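Malonyl CoA-acyl carrier protein transacylase (Staphylococcus aureus, PDB 3IM9) catalyses the transfer of the malonyl group from malonyl-CoA to holo-acyl carrier protein, supplying malonyl-ACP for fatty acid biosynthesis. Local coordinates at residues Pro72-His77 with His96-Tyr101; Ile14-Gln19 with Leu104-Val109; Val116-Lys121 with Phe225-Ala230; Val24-Asp29 with Gly62-Thr67. One frame throughout, in Å; residues are numbered along the deposited sequence.

Contact 1 (Pro72-His77 with His96-Tyr101). With CA (calcium ion), chain B.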
# COMPACT_ATOMS: atom_id res chain seq x y z
N PRO A 72 4.65 7.11 -7.16
CA PRO A 72 5.14 8.39 -6.62
C PRO A 72 3.99 9.35 -6.39
O PRO A 72 4.09 10.14 -5.44
CB PRO A 72 6.09 8.94 -7.74
CG PRO A 72 5.73 8.13 -8.98
CD PRO A 72 5.29 6.77 -8.45
N ALA A 73 2.89 9.26 -7.16
CA ALA A 73 1.76 10.16 -6.86
C ALA A 73 1.14 9.91 -5.50
O ALA A 73 0.87 10.84 -4.74
CB ALA A 73 0.69 9.89 -7.97
N LEU A 74 0.96 8.66 -5.11
CA LEU A 74 0.37 8.32 -3.83
C LEU A 74 1.34 8.67 -2.71
O LEU A 74 0.87 9.19 -1.69
CB LEU A 74 0.07 6.80 -3.81
CG LEU A 74 -1.16 6.37 -4.61
CD1 LEU A 74 -1.09 4.85 -4.94
CD2 LEU A 74 -2.45 6.68 -3.86
N LEU A 75 2.62 8.30 -2.86
CA LEU A 75 3.58 8.71 -1.83
C LEU A 75 3.57 10.21 -1.61
O LEU A 75 3.63 10.66 -0.44
CB LEU A 75 4.99 8.21 -2.24
CG LEU A 75 6.03 8.48 -1.14
CD1 LEU A 75 6.04 7.33 -0.16
CD2 LEU A 75 7.39 8.54 -1.81
N THR A 76 3.53 10.96 -2.74
CA THR A 76 3.59 12.41 -2.64
C THR A 76 2.34 12.94 -1.94
O THR A 76 2.44 13.80 -1.01
CB THR A 76 3.66 12.99 -4.02
OG1 THR A 76 4.94 12.57 -4.55
CG2 THR A 76 3.65 14.53 -3.98
N HIS A 77 1.14 12.44 -2.27
CA HIS A 77 -0.09 12.94 -1.65
C HIS A 77 -0.10 12.61 -0.16
O HIS A 77 -0.32 13.50 0.68
CB HIS A 77 -1.26 12.26 -2.34
CG HIS A 77 -2.62 12.83 -1.97
ND1 HIS A 77 -2.85 13.94 -1.16
CD2 HIS A 77 -3.81 12.38 -2.40
CE1 HIS A 77 -4.17 14.15 -1.13
NE2 HIS A 77 -4.76 13.18 -1.86
N HIS A 96 -0.34 -0.09 2.62
CA HIS A 96 -0.64 -1.24 1.74
C HIS A 96 0.22 -1.21 0.49
O HIS A 96 0.02 -0.32 -0.36
CB HIS A 96 -2.12 -1.21 1.40
CG HIS A 96 -2.63 -2.51 0.85
ND1 HIS A 96 -2.40 -2.87 -0.48
CD2 HIS A 96 -3.49 -3.41 1.36
CE1 HIS A 96 -2.98 -4.05 -0.71
NE2 HIS A 96 -3.69 -4.38 0.38
N SER A 97 1.21 -2.11 0.43
CA SER A 97 2.07 -2.28 -0.74
C SER A 97 2.88 -0.99 -0.96
O SER A 97 3.82 -0.72 -0.20
CB SER A 97 1.32 -2.75 -1.96
OG SER A 97 2.24 -2.99 -3.02
N LEU A 98 2.54 -0.14 -1.94
CA LEU A 98 3.19 1.17 -2.04
C LEU A 98 3.10 1.92 -0.68
O LEU A 98 4.03 2.65 -0.28
CB LEU A 98 2.48 1.94 -3.18
CG LEU A 98 2.97 3.39 -3.42
CD1 LEU A 98 2.37 4.43 -2.40
CD2 LEU A 98 4.51 3.48 -3.54
N GLY A 99 1.94 1.85 -0.05
CA GLY A 99 1.72 2.58 1.19
C GLY A 99 2.78 2.34 2.26
O GLY A 99 2.96 3.19 3.14
N GLU A 100 3.46 1.16 2.21
CA GLU A 100 4.48 0.90 3.21
C GLU A 100 5.58 1.94 3.08
O GLU A 100 6.23 2.25 4.09
CB GLU A 100 5.01 -0.53 3.01
CG GLU A 100 5.97 -1.01 4.18
CD GLU A 100 5.94 -2.49 4.34
OE1 GLU A 100 4.84 -3.08 4.29
OE2 GLU A 100 7.05 -3.05 4.55
N TYR A 101 5.83 2.45 1.86
CA TYR A 101 6.87 3.52 1.68
C TYR A 101 6.43 4.79 2.35
O TYR A 101 7.28 5.55 2.86
CB TYR A 101 7.22 3.66 0.22
CG TYR A 101 7.97 2.47 -0.27
CD1 TYR A 101 7.32 1.35 -0.83
CD2 TYR A 101 9.37 2.46 -0.19
CE1 TYR A 101 8.01 0.20 -1.26
CE2 TYR A 101 10.09 1.32 -0.60
CZ TYR A 101 9.41 0.23 -1.11
OH TYR A 101 10.17 -0.87 -1.49
CA CA B . 8.79 -3.09 -2.10
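A chi1 of 177° swings the Leu98 side chain away from its own backbone N and toward helix 67-84, and a similar torsion at Leu75 (chi1 -174°) sends that side chain back toward helix 99-106. The two leucines meet different parts of the opposite segment. Leu98 CD1 lies against the root of Leu74, 3.6 Å from Leu74 CB, and against the helix backbone itself, 3.9 Å from Leu75 N. Leu75 uses its CD1 branch, which sits against the backbone carbonyl carbon and CB of Tyr101 rather than the ring: Leu75 CD1 is 3.6 Å from Tyr101 C and 3.9 Å from Tyr101 CB. Beyond CB the phenol turns away from helix 67-84, and Tyr101 OH binds the calcium ion at 2.7 Å, with the metal at the ring edge and in its plane. Met253 O and Gln256 OE1 are further ligands of this calcium. Behind the interface, Pro72 O accepts two bonds from one residue, Thr76 OG1 at 2.7 Å and Thr76 N at 2.9 Å, from opposite faces of the carbonyl plane, which ties down the turn that follows the kink at Pro72. The side chains that meet are apolar and buried, and Val119 of helix 112-128 packs on both Leu98 and Tyr101. Just before Leu98, Ser97 takes a positive phi inside a type II' turn from His96 to Gly99, and its OG is hydrogen-bonded to His207 NE2. Ser97 and His207 are the probable catalytic pair, and this sharp turn leading into a helix matches the nucleophile elbow (GxSxG) of acyltransferases.

Contact 2 (Ile14-Gln19 with Leu104-Val109). With SO4 (sulfate ion), chain D.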
# COMPACT_ATOMS: atom_id res chain seq x y z
N ILE A 14 -0.98 5.34 12.20
CA ILE A 14 -1.26 6.04 10.95
C ILE A 14 -1.01 5.07 9.80
O ILE A 14 -0.02 4.33 9.83
CB ILE A 14 -0.41 7.32 10.83
CG1 ILE A 14 1.08 7.06 10.90
CG2 ILE A 14 -0.91 8.44 11.84
CD1 ILE A 14 1.97 8.34 10.73
N ILE A 15 -1.91 5.07 8.83
CA ILE A 15 -1.83 4.02 7.81
C ILE A 15 -2.00 4.66 6.44
O ILE A 15 -2.67 5.74 6.29
CB ILE A 15 -2.89 2.89 7.99
CG1 ILE A 15 -4.32 3.41 7.83
CG2 ILE A 15 -2.72 2.27 9.41
CD1 ILE A 15 -5.43 2.39 8.11
N PHE A 16 -1.41 4.03 5.43
CA PHE A 16 -1.30 4.71 4.11
C PHE A 16 -1.78 3.76 3.01
O PHE A 16 -1.29 2.64 2.86
CB PHE A 16 0.15 5.10 3.90
CG PHE A 16 0.66 6.07 4.93
CD1 PHE A 16 1.50 5.61 5.94
CD2 PHE A 16 0.29 7.40 4.88
CE1 PHE A 16 1.93 6.51 6.97
CE2 PHE A 16 0.77 8.33 5.83
CZ PHE A 16 1.63 7.87 6.87
N PRO A 17 -2.67 4.22 2.11
CA PRO A 17 -3.16 3.39 1.00
C PRO A 17 -2.14 3.32 -0.13
O PRO A 17 -1.19 4.10 -0.23
CB PRO A 17 -4.40 4.14 0.55
CG PRO A 17 -4.05 5.60 0.79
CD PRO A 17 -3.30 5.57 2.18
N GLY A 18 -2.40 2.34 -0.98
CA GLY A 18 -1.59 2.06 -2.18
C GLY A 18 -2.41 2.13 -3.47
O GLY A 18 -3.53 2.74 -3.51
N GLN A 19 -1.84 1.47 -4.47
CA GLN A 19 -2.49 1.42 -5.84
C GLN A 19 -3.95 1.09 -5.71
O GLN A 19 -4.35 0.11 -4.99
CB GLN A 19 -1.73 0.36 -6.63
CG GLN A 19 -2.14 0.35 -8.11
CD GLN A 19 -1.45 1.43 -8.88
OE1 GLN A 19 -0.27 1.71 -8.68
NE2 GLN A 19 -2.22 2.05 -9.84
N LEU A 104 7.44 4.41 5.75
CA LEU A 104 8.93 4.56 5.90
C LEU A 104 9.25 6.02 5.96
O LEU A 104 10.15 6.45 6.76
CB LEU A 104 9.73 3.91 4.75
CG LEU A 104 9.46 2.41 4.61
CD1 LEU A 104 10.53 1.81 3.63
CD2 LEU A 104 9.52 1.63 5.96
N VAL A 105 8.58 6.88 5.18
CA VAL A 105 8.84 8.33 5.30
C VAL A 105 8.30 8.80 6.65
O VAL A 105 9.00 9.60 7.35
CB VAL A 105 8.07 9.03 4.13
CG1 VAL A 105 8.06 10.58 4.30
CG2 VAL A 105 8.74 8.68 2.80
N ALA A 106 7.12 8.35 7.09
CA ALA A 106 6.49 8.80 8.35
C ALA A 106 7.43 8.47 9.56
O ALA A 106 7.58 9.31 10.51
CB ALA A 106 5.12 8.14 8.56
N ALA A 107 8.09 7.31 9.49
CA ALA A 107 8.92 6.79 10.62
C ALA A 107 10.37 7.20 10.41
O ALA A 107 11.23 6.74 11.19
CB ALA A 107 8.80 5.25 10.63
N ASP A 108 10.68 8.03 9.43
CA ASP A 108 12.05 8.51 9.19
C ASP A 108 13.05 7.43 8.86
O ASP A 108 14.28 7.63 8.94
CB ASP A 108 12.51 9.30 10.45
CG ASP A 108 11.93 10.72 10.45
OD1 ASP A 108 11.43 11.17 9.34
OD2 ASP A 108 11.90 11.38 11.54
N VAL A 109 12.54 6.30 8.34
CA VAL A 109 13.43 5.34 7.68
C VAL A 109 14.06 5.90 6.44
O VAL A 109 15.19 5.61 6.09
CB VAL A 109 12.63 4.01 7.42
CG1 VAL A 109 13.52 3.10 6.59
CG2 VAL A 109 12.15 3.41 8.71
S SO4 D . -5.02 -0.21 -1.42
O1 SO4 D . -4.39 0.59 -0.36
O2 SO4 D . -6.00 0.65 -2.32
O3 SO4 D . -3.86 -0.69 -2.16
O4 SO4 D . -5.88 -1.38 -0.75
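Ala106 CB rests against two side chains of the central parallel sheet at once, 3.8 Å from Ile14 CD1 and 3.9 Å from Phe16 CZ. Ile14 and Phe16 stand two residues apart on strand 11-16, so both project from the same side of it, toward the end of helix 99-106. Ile14 arrives by its longer branch: CG1 stands between the backbone N and the carbonyl carbon (chi1 58°), and the extended chain beyond carries CD1 up to the methyl. Phe16 offers the far end of its ring, CE1 and CZ, which Ala106 CB meets at an oblique angle. Two residues past the end of strand 11-16, Gly18 N gives a nearly straight hydrogen bond to O1 of a sulfate ion (2.7 Å, 172°), an ion probably taken from the crystallisation liquor. Leu82 of helix 67-84 touches both Ile14 and Ala106 and helps to enclose the methyl. The chain leaves the helix right after Ala106, at Ala107. One methyl set against an aliphatic tip and the far end of a ring, both on its strand side, implies that helix and strand are matched here by close apolar fit, without any directional bond.

Contact 3 (Val116-Lys121 with Phe225-Ala230)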
# COMPACT_ATOMS: atom_id res chain seq x y z
N VAL A 116 10.66 8.96 -2.83
CA VAL A 116 9.90 9.22 -4.09
C VAL A 116 10.68 8.66 -5.30
O VAL A 116 10.12 8.12 -6.25
CB VAL A 116 9.48 10.73 -4.25
CG1 VAL A 116 10.66 11.60 -4.77
CG2 VAL A 116 8.29 10.80 -5.21
N LYS A 117 12.03 8.71 -5.19
CA LYS A 117 12.86 8.12 -6.26
C LYS A 117 12.77 6.61 -6.18
O LYS A 117 12.63 5.95 -7.27
CB LYS A 117 14.35 8.55 -6.08
CG LYS A 117 14.57 10.10 -6.19
CD LYS A 117 15.90 10.53 -5.66
CE LYS A 117 16.09 12.00 -5.93
NZ LYS A 117 17.39 12.48 -5.20
N ILE A 118 12.78 6.07 -4.96
CA ILE A 118 12.72 4.62 -4.81
C ILE A 118 11.37 4.06 -5.38
O ILE A 118 11.36 3.05 -6.11
CB ILE A 118 12.85 4.22 -3.33
CG1 ILE A 118 14.38 4.39 -3.07
CG2 ILE A 118 12.43 2.75 -3.11
CD1 ILE A 118 14.65 4.38 -1.57
N VAL A 119 10.25 4.75 -5.07
CA VAL A 119 8.98 4.16 -5.52
C VAL A 119 8.76 4.44 -7.00
O VAL A 119 8.06 3.63 -7.70
CB VAL A 119 7.76 4.64 -4.70
CG1 VAL A 119 7.93 4.23 -3.24
CG2 VAL A 119 7.40 6.14 -4.87
N ARG A 120 9.34 5.53 -7.58
CA ARG A 120 9.30 5.64 -9.00
C ARG A 120 10.03 4.45 -9.66
O ARG A 120 9.50 3.89 -10.64
CB ARG A 120 9.95 7.03 -9.41
CG ARG A 120 10.25 7.18 -10.93
CD ARG A 120 8.96 7.20 -11.69
NE ARG A 120 9.22 7.76 -13.04
CZ ARG A 120 8.30 7.85 -13.98
NH1 ARG A 120 7.05 7.39 -13.75
NH2 ARG A 120 8.59 8.42 -15.20
N LYS A 121 11.25 4.09 -9.17
CA LYS A 121 11.89 2.94 -9.76
C LYS A 121 11.09 1.64 -9.50
O LYS A 121 10.99 0.86 -10.42
CB LYS A 121 13.31 2.79 -9.09
CG LYS A 121 14.16 1.61 -9.68
CD LYS A 121 14.55 1.77 -11.10
CE LYS A 121 15.68 2.75 -11.23
NZ LYS A 121 16.34 2.68 -12.63
N PHE A 225 20.66 4.68 -1.51
CA PHE A 225 20.12 5.61 -0.56
C PHE A 225 20.48 5.15 0.83
O PHE A 225 20.66 3.94 1.06
CB PHE A 225 18.57 5.56 -0.72
CG PHE A 225 18.14 5.94 -2.10
CD1 PHE A 225 18.01 4.97 -3.11
CD2 PHE A 225 17.96 7.32 -2.44
CE1 PHE A 225 17.76 5.33 -4.39
CE2 PHE A 225 17.69 7.69 -3.73
CZ PHE A 225 17.58 6.68 -4.78
N GLU A 226 20.41 6.06 1.79
CA GLU A 226 20.68 5.73 3.18
C GLU A 226 19.37 5.37 3.86
O GLU A 226 18.39 6.11 3.81
CB GLU A 226 21.31 6.97 3.85
CG GLU A 226 21.46 6.78 5.33
CD GLU A 226 22.02 8.04 6.00
OE1 GLU A 226 21.33 8.55 6.95
OE2 GLU A 226 23.11 8.51 5.53
N TRP A 227 19.30 4.19 4.45
CA TRP A 227 18.17 3.75 5.20
C TRP A 227 18.47 3.91 6.69
O TRP A 227 19.60 3.58 7.17
CB TRP A 227 17.88 2.27 4.93
CG TRP A 227 17.47 2.04 3.51
CD1 TRP A 227 18.17 2.31 2.38
CD2 TRP A 227 16.19 1.52 3.09
NE1 TRP A 227 17.40 1.98 1.23
CE2 TRP A 227 16.19 1.51 1.68
CE3 TRP A 227 15.06 1.08 3.80
CZ2 TRP A 227 15.08 1.05 0.92
CZ3 TRP A 227 13.94 0.58 3.02
CH2 TRP A 227 13.99 0.61 1.62
N ARG A 228 17.53 4.43 7.43
CA ARG A 228 17.66 4.60 8.87
C ARG A 228 16.78 3.74 9.67
O ARG A 228 15.73 3.27 9.19
CB ARG A 228 17.41 6.08 9.25
CG ARG A 228 18.47 6.99 8.64
CD ARG A 228 18.20 8.43 8.99
NE ARG A 228 16.94 8.89 8.41
CZ ARG A 228 16.74 9.25 7.13
NH1 ARG A 228 17.73 9.23 6.20
NH2 ARG A 228 15.55 9.67 6.78
N ASP A 229 17.08 3.57 10.95
CA ASP A 229 16.13 2.88 11.83
C ASP A 229 14.80 3.64 11.91
O ASP A 229 14.77 4.85 11.69
CB ASP A 229 16.73 2.71 13.23
CG ASP A 229 17.85 1.68 13.27
OD1 ASP A 229 17.85 0.77 12.42
OD2 ASP A 229 18.73 1.80 14.15
N ALA A 230 13.70 2.94 12.23
CA ALA A 230 12.39 3.62 12.30
C ALA A 230 12.25 4.26 13.70
O ALA A 230 12.59 3.59 14.73
CB ALA A 230 11.28 2.55 12.10
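Phe225 lays one face of its ring on Ile118 of helix 112-128, joining that helix of the acyltransferase fold to the loop between helix 215-222 and strand 234-235. Ile118 CG1 stands 4.0 Å from the ring centroid and 25° off the normal, a CH-pi contact displaced toward the rim. The methyl beyond it follows the same face, with Ile118 CD1 3.7 Å from Phe225 CD1, the two side chains running antiparallel alongside one another. Lys117 approaches the ring differently: its aliphatic shaft comes to the edge, near the ring plane, where Lys117 CD is 3.9 Å from Phe225 CE2. Tyr221 adds an edge-to-face contact with the same phenylalanine. Glu226 takes no part across the contact; its OE1 makes a long salt bridge with Arg228 NH1, at 3.7 Å. At Trp227 the chain returns to the interface. Its CG is anti to the carbonyl carbon (chi1 -65°), and although its CB does not point at the helix, the indole reaches back until Trp227 CZ2 lies 4.2 Å from Ile118 CD1. NE1 is hydrogen-bonded to Ile222 O, which helps to set the position of the indole, and Phe225 O also lies at its edge and in plane. Ile118 thus meets two aromatic residues of the loop, one through a ring face and the other more loosely through the end of its methyl. Arg228 pairs its backbone with Val109, and Ala230 closes the run with its CB 3.6 Å from Val109 CG2.

Contact 4 (Val24-Asp29 with Gly62-Thr67). With ACT (acetate ion), chain C.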
# COMPACT_ATOMS: atom_id res chain seq x y z
N VAL A 24 -7.88 11.37 -10.05
CA VAL A 24 -7.51 12.62 -10.66
C VAL A 24 -8.05 13.77 -9.81
O VAL A 24 -9.20 13.79 -9.33
CB VAL A 24 -8.00 12.76 -12.10
CG1 VAL A 24 -7.50 14.12 -12.66
CG2 VAL A 24 -7.51 11.55 -12.90
N GLY A 25 -7.14 14.70 -9.51
CA GLY A 25 -7.44 15.86 -8.66
C GLY A 25 -6.75 15.72 -7.30
O GLY A 25 -6.74 16.66 -6.49
N MET A 26 -6.18 14.55 -7.01
CA MET A 26 -5.57 14.29 -5.70
C MET A 26 -4.49 15.32 -5.37
O MET A 26 -3.56 15.58 -6.18
CB MET A 26 -5.01 12.87 -5.62
CG MET A 26 -3.95 12.58 -6.71
SD MET A 26 -3.54 10.80 -6.85
CE MET A 26 -2.55 10.55 -5.33
N ALA A 27 -4.66 15.91 -4.16
CA ALA A 27 -3.73 16.92 -3.59
C ALA A 27 -3.90 18.30 -4.21
O ALA A 27 -3.13 19.21 -3.79
CB ALA A 27 -2.23 16.41 -3.60
N GLN A 28 -4.82 18.47 -5.16
CA GLN A 28 -4.89 19.80 -5.81
C GLN A 28 -5.29 20.89 -4.78
O GLN A 28 -4.87 22.02 -4.93
CB GLN A 28 -5.76 19.72 -7.06
CG GLN A 28 -7.15 19.70 -6.69
CD GLN A 28 -8.00 19.48 -7.92
OE1 GLN A 28 -9.12 19.00 -7.78
NE2 GLN A 28 -7.41 19.72 -9.16
N ASP A 29 -6.00 20.49 -3.74
CA ASP A 29 -6.40 21.41 -2.72
C ASP A 29 -5.27 21.82 -1.81
O ASP A 29 -5.37 22.88 -1.11
CB ASP A 29 -7.59 20.86 -1.96
CG ASP A 29 -7.29 19.49 -1.24
OD1 ASP A 29 -7.94 19.24 -0.19
OD2 ASP A 29 -6.42 18.77 -1.78
N GLY A 62 -4.02 10.68 -19.24
CA GLY A 62 -4.70 9.50 -18.68
C GLY A 62 -3.73 8.41 -18.19
O GLY A 62 -3.99 7.18 -18.39
N LYS A 63 -2.62 8.82 -17.56
CA LYS A 63 -1.58 7.90 -17.11
C LYS A 63 -1.46 7.80 -15.56
O LYS A 63 -0.54 7.12 -15.04
CB LYS A 63 -0.20 8.22 -17.71
CG LYS A 63 0.29 9.61 -17.28
CD LYS A 63 1.69 9.84 -17.81
CE LYS A 63 2.35 11.15 -17.34
NZ LYS A 63 1.75 12.38 -17.85
N LEU A 64 -2.36 8.46 -14.85
CA LEU A 64 -2.26 8.45 -13.35
C LEU A 64 -2.37 7.02 -12.80
O LEU A 64 -1.71 6.67 -11.82
CB LEU A 64 -3.30 9.40 -12.72
CG LEU A 64 -3.29 9.36 -11.16
CD1 LEU A 64 -1.90 9.87 -10.60
CD2 LEU A 64 -4.37 10.32 -10.58
N GLY A 65 -3.17 6.18 -13.46
CA GLY A 65 -3.36 4.79 -13.00
C GLY A 65 -2.32 3.81 -13.48
O GLY A 65 -2.46 2.62 -13.10
N GLU A 66 -1.29 4.25 -14.21
CA GLU A 66 -0.19 3.35 -14.61
C GLU A 66 0.79 3.42 -13.44
O GLU A 66 1.29 4.51 -13.11
CB GLU A 66 0.46 3.83 -15.92
CG GLU A 66 -0.63 3.84 -17.04
CD GLU A 66 -0.25 4.52 -18.33
OE1 GLU A 66 0.93 4.82 -18.50
OE2 GLU A 66 -1.13 4.76 -19.21
N THR A 67 1.06 2.27 -12.83
CA THR A 67 1.75 2.19 -11.50
C THR A 67 3.10 2.91 -11.44
O THR A 67 3.45 3.42 -10.35
CB THR A 67 1.85 0.72 -11.09
OG1 THR A 67 2.07 0.69 -9.66
CG2 THR A 67 2.91 -0.04 -11.84
C ACT C . -0.41 -0.87 -13.16
O ACT C . 0.09 -0.05 -13.92
OXT ACT C . 0.13 -2.01 -13.25
CH3 ACT C . -1.52 -0.58 -12.22
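Leu64 drives its forked tip between Val24 and Met26, and its contacts can be followed outward atom by atom. CB points at segment 24-29, and a chi1 of 177° keeps the side chain heading that way. CG makes no close contact of its own; it serves as the branch point from which the two methyls meet the opposite loop. CD1 approaches the thioether, 4.2 Å from Met26 SD, and also packs on Ala73 of helix 67-84. CD2 does more: it lies 3.9 Å from Met26 SD, 4.1 Å from Val24 CG2, and 3.7 Å from the backbone at Val24 N. Both sulfur contacts are simple apolar packing. On the methionine, a chi1 of 59° helps to place SD against Leu64, and the bend at chi3 (-73°) turns CE toward helix 67-84, whose Leu74 packs on this side chain together with Met56 of helix 52-57. The backbones on both sides are tightly folded. Gly25 to Gln28 form a type II turn, while Lys63 to Glu66 form a type I turn whose start is held by Asp59, with OD2 taking a bond from Lys63 N and OD1 one from Leu64 N. After that turn Thr67 begins helix 67-84, and Thr67 N bonds an oxygen of an acetate ion, probably from the crystallisation liquor, at 2.7 Å; Ser203 N grips the same ion. Glu66 occupies the N-cap position. Away from the annotated sites, then, two loops are joined by one leucine, and the turn that carries it leads directly into a helix whose first amide, Thr67 N, holds an anion, as helix N-termini can.

Contacts 1 and 2 share helix 99-106 and have centres about 7 Å apart; His96 N meets Phe16 O at 2.9 Å, stitching the turn of the probable nucleophile to strand 11-16. Contact 3 adds helix 112-128 against them: its centre is about 12 Å from those of contacts 1 and 2, Leu75 CD2 comes within 3.5 Å of Val116 N, and the side chain of Ile118 lies about 7 Å from the calcium. Contact 4 is peripheral, yet it borders contact 1 through Met26 CB and His77 CD2 (3.5 Å) and contact 2 through Thr67 OG1 and Gln19 OE1 (2.7 Å). Helix 67-84 thus links this outer packing to the core around Ser97.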